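PDB 6R1J: uncharacterized protein from Aeromonas hydrophila J-1, which serves as the AhlC component of AHL, a tripartite alpha-pore-forming toxin, here in the soluble form of a triple head mutant. Local coordinates for the interface of chains A and B. Coordinates in Å, arbitrary orientation; residue numbers count along the deposited sequence, not the author numbering. Chains: chain A/B, Uncharacterized protein.

Contact 1: the interface of chains A and B. Residues chain A 19, 22-23, 203; chain B 19, 22-23, 203.
A:Thr19 and B:Thr19 meet through their methyl groups at the apolar centre of this patch of the chain A–chain B interface, a contact between helical bundles, CG2 of A:Thr19 standing 3.9 Å from CG2 of B:Thr19. Each methyl also touches the phenyl ring of the opposite chain, with CE1 of A:Phe23 3.7 Å from CG2 of B:Thr19 and a matching contact in the other direction. Threonine and phenylalanine side chains cross at about a right angle. In both chains the threonine CG2 lies opposite the backbone N while OG1 takes the place beside it (chi1 -59°), a setting that sends the methyl into the centre and the hydroxyl toward the partner's serine and ring. The B:Thr19 hydroxyl consequently sits over the middle of one face of the A:Phe23 ring, with OG1 4.0 Å above its plane, and A:Thr19 OG1 does the same over B:Phe23. This is a contact of an oxygen with a ring face, and the structure alone does not show where the hydroxyl hydrogen points.

The far end of each ring reaches toward the glutamine of the other chain. A:Phe23 CZ is 4.0 Å from the amide nitrogen NE2 of B:Gln203, the amide turned 72° from the ring plane, so the two groups do not stack.

Polar pairing forms the rim. A:Thr19 OG1 and B:Ser22 OG are hydrogen bonded at 2.7 Å, and A:Ser22 OG and B:Thr19 OG1 at 2.8 Å; donor and acceptor cannot be assigned across either pair by distance alone. A:Ser22 OG donates to A:Thr19 O, and B:Ser22 OG to B:Thr19 O, just after which helix 5-21 ends. Each serine OG is therefore engaged both by the carbonyl oxygen of its own chain and by the threonine OG1 of the other. A:Ser22 OG lies in the carbonyl plane on a lone pair of A:Thr19 O, 2.7 Å away.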
# COMPACT_ATOMS: atom_id res chain seq x y z
N THR A 19 10.97 -4.24 15.91
CA THR A 19 10.66 -4.85 14.61
C THR A 19 11.73 -4.44 13.58
O THR A 19 12.15 -5.32 12.79
CB THR A 19 9.23 -4.52 14.20
OG1 THR A 19 8.41 -5.04 15.24
CG2 THR A 19 8.85 -5.18 12.90
N SER A 22 14.85 -6.56 13.66
CA SER A 22 14.68 -7.98 13.33
C SER A 22 15.10 -8.25 11.88
O SER A 22 15.22 -9.40 11.56
CB SER A 22 13.27 -8.46 13.62
OG SER A 22 12.38 -8.03 12.62
N PHE A 23 15.25 -7.22 11.06
CA PHE A 23 15.55 -7.35 9.62
C PHE A 23 17.05 -7.53 9.41
O PHE A 23 17.84 -6.81 10.00
CB PHE A 23 15.02 -6.14 8.85
CG PHE A 23 13.52 -6.15 8.61
CD1 PHE A 23 12.64 -5.65 9.56
CD2 PHE A 23 12.99 -6.66 7.43
CE1 PHE A 23 11.27 -5.63 9.32
CE2 PHE A 23 11.61 -6.68 7.21
CZ PHE A 23 10.76 -6.15 8.14
N GLN A 203 7.91 -0.45 8.24
CA GLN A 203 8.22 -0.29 9.67
C GLN A 203 8.95 1.02 9.89
O GLN A 203 8.63 1.70 10.88
CB GLN A 203 9.01 -1.48 10.20
CG GLN A 203 8.19 -2.73 10.20
CD GLN A 203 6.98 -2.54 11.08
OE1 GLN A 203 7.11 -2.25 12.27
NE2 GLN A 203 5.81 -2.69 10.48
N THR B 19 10.80 -11.48 12.37
CA THR B 19 10.08 -10.19 12.31
C THR B 19 8.70 -10.40 12.93
O THR B 19 8.25 -9.54 13.70
CB THR B 19 10.01 -9.69 10.87
OG1 THR B 19 11.37 -9.53 10.44
CG2 THR B 19 9.29 -8.37 10.79
N SER B 22 8.74 -10.38 16.72
CA SER B 22 9.13 -9.10 17.35
C SER B 22 7.89 -8.30 17.80
O SER B 22 8.07 -7.35 18.54
CB SER B 22 9.96 -8.26 16.38
OG SER B 22 9.12 -7.59 15.44
N PHE B 23 6.70 -8.59 17.29
CA PHE B 23 5.50 -7.77 17.60
C PHE B 23 4.86 -8.17 18.93
O PHE B 23 4.64 -9.36 19.16
CB PHE B 23 4.44 -7.91 16.52
CG PHE B 23 4.73 -7.23 15.20
CD1 PHE B 23 5.55 -7.84 14.26
CD2 PHE B 23 4.13 -6.02 14.88
CE1 PHE B 23 5.77 -7.23 13.03
CE2 PHE B 23 4.37 -5.41 13.65
CZ PHE B 23 5.17 -6.03 12.72
N GLN B 203 3.72 -8.88 7.24
CA GLN B 203 4.70 -9.95 7.49
C GLN B 203 4.05 -11.33 7.39
O GLN B 203 4.67 -12.25 6.78
CB GLN B 203 5.37 -9.71 8.84
CG GLN B 203 6.15 -8.43 8.89
CD GLN B 203 7.24 -8.46 7.85
OE1 GLN B 203 8.08 -9.34 7.81
NE2 GLN B 203 7.16 -7.53 6.94

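Contact 2: the interface of chains A and B. Residues chain A 5, 217; chain B 184-185, 188.
A:Ile5 and A:Arg217 together face one stretch of helix 163-228 of chain B, and B:Glu184 meets both. The N-terminal end of helix 5-21 and A:Arg217 of helix 163-236 thus form a mixed ionic and apolar helix–helix contact of the deposited assembly. Followed outward, the B:Glu184 side chain leaves CB with CG beside the backbone N (chi1 -85°) and then runs extended, carrying its carboxylate carbon CD to the rim of the A:Arg217 guanidinium, in the plane of that group. Of the two carboxylate oxygens, OE1 makes the close approach: it accepts a hydrogen bond from NH1 of A:Arg217 at 3.1 Å, moderately bent at 148° about the hydrogen, and the pair is also a salt bridge. The nitrogen reaches OE1 from the syn side, 19° out of the carboxylate plane. OE2 is more distant, 4.0 Å from the same NH1, which argues for an end-on contact and against a two-pronged one.

OE1 also lies 3.8 Å from CG1 of A:Ile5, whose side chain crosses the glutamate at about a right angle. The isoleucine also packs within its own chain: its CB sits 3.8 Å above one face of the A:Arg217 guanidinium, near the edge of the group, and may limit how that group can swing. Farther along, A:Ile5 lays its terminal methyl against B:Asn188 beside the backbone of B:Gly185. The separation of A:Ile5 CD1 from B:Asn188 CB is 3.7 Å.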
# COMPACT_ATOMS: atom_id res chain seq x y z
N ILE A 5 -0.10 11.71 24.61
CA ILE A 5 0.49 11.67 23.23
C ILE A 5 2.00 11.41 23.29
O ILE A 5 2.47 10.60 22.48
CB ILE A 5 0.13 12.92 22.40
CG1 ILE A 5 -1.37 12.99 22.14
CG2 ILE A 5 0.88 12.96 21.07
CD1 ILE A 5 -1.87 11.85 21.26
N ARG A 217 4.47 17.47 19.20
CA ARG A 217 4.03 17.73 20.60
C ARG A 217 5.16 18.44 21.34
O ARG A 217 4.87 19.37 22.08
CB ARG A 217 3.66 16.44 21.33
CG ARG A 217 3.20 16.66 22.77
CD ARG A 217 2.15 17.77 22.91
NE ARG A 217 0.96 17.51 22.10
CZ ARG A 217 -0.19 16.93 22.52
NH1 ARG A 217 -1.19 16.76 21.68
NH2 ARG A 217 -0.35 16.56 23.78
N GLU B 184 -8.35 12.97 21.41
CA GLU B 184 -7.09 12.77 20.65
C GLU B 184 -6.41 11.50 21.11
O GLU B 184 -5.95 10.71 20.26
CB GLU B 184 -6.01 13.80 20.97
CG GLU B 184 -6.07 15.09 20.22
CD GLU B 184 -4.84 15.96 20.54
OE1 GLU B 184 -4.03 15.64 21.52
OE2 GLU B 184 -4.71 16.97 19.89
N GLY B 185 -6.25 11.37 22.43
CA GLY B 185 -5.60 10.22 23.05
C GLY B 185 -6.31 8.94 22.63
O GLY B 185 -5.63 7.96 22.32
N ASN B 188 -5.75 8.39 18.80
CA ASN B 188 -4.31 8.08 18.61
C ASN B 188 -4.03 6.62 19.02
O ASN B 188 -3.34 5.89 18.26
CB ASN B 188 -3.45 9.08 19.36
CG ASN B 188 -2.06 9.09 18.76
OD1 ASN B 188 -1.89 9.54 17.63
ND2 ASN B 188 -1.11 8.51 19.47

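The C-alpha centres of contact 1 and contact 2 lie about 24 Å apart on the same interface. In chain A both draw on helix 5-21 and helix 163-236, near opposite ends of the short N-terminal helix; in chain B both use helix 163-228. The residues of contact 1 are the same in the two chains and are paired nearly symmetrically, whereas contact 2 sets different residues against each other, and the symmetry of contact 1 does not extend exactly over the whole interface. The two contacts would hold chain A's N-terminal helix against chain B near both of its ends; the structure alone does not show whether the deposited tetramer forms in solution.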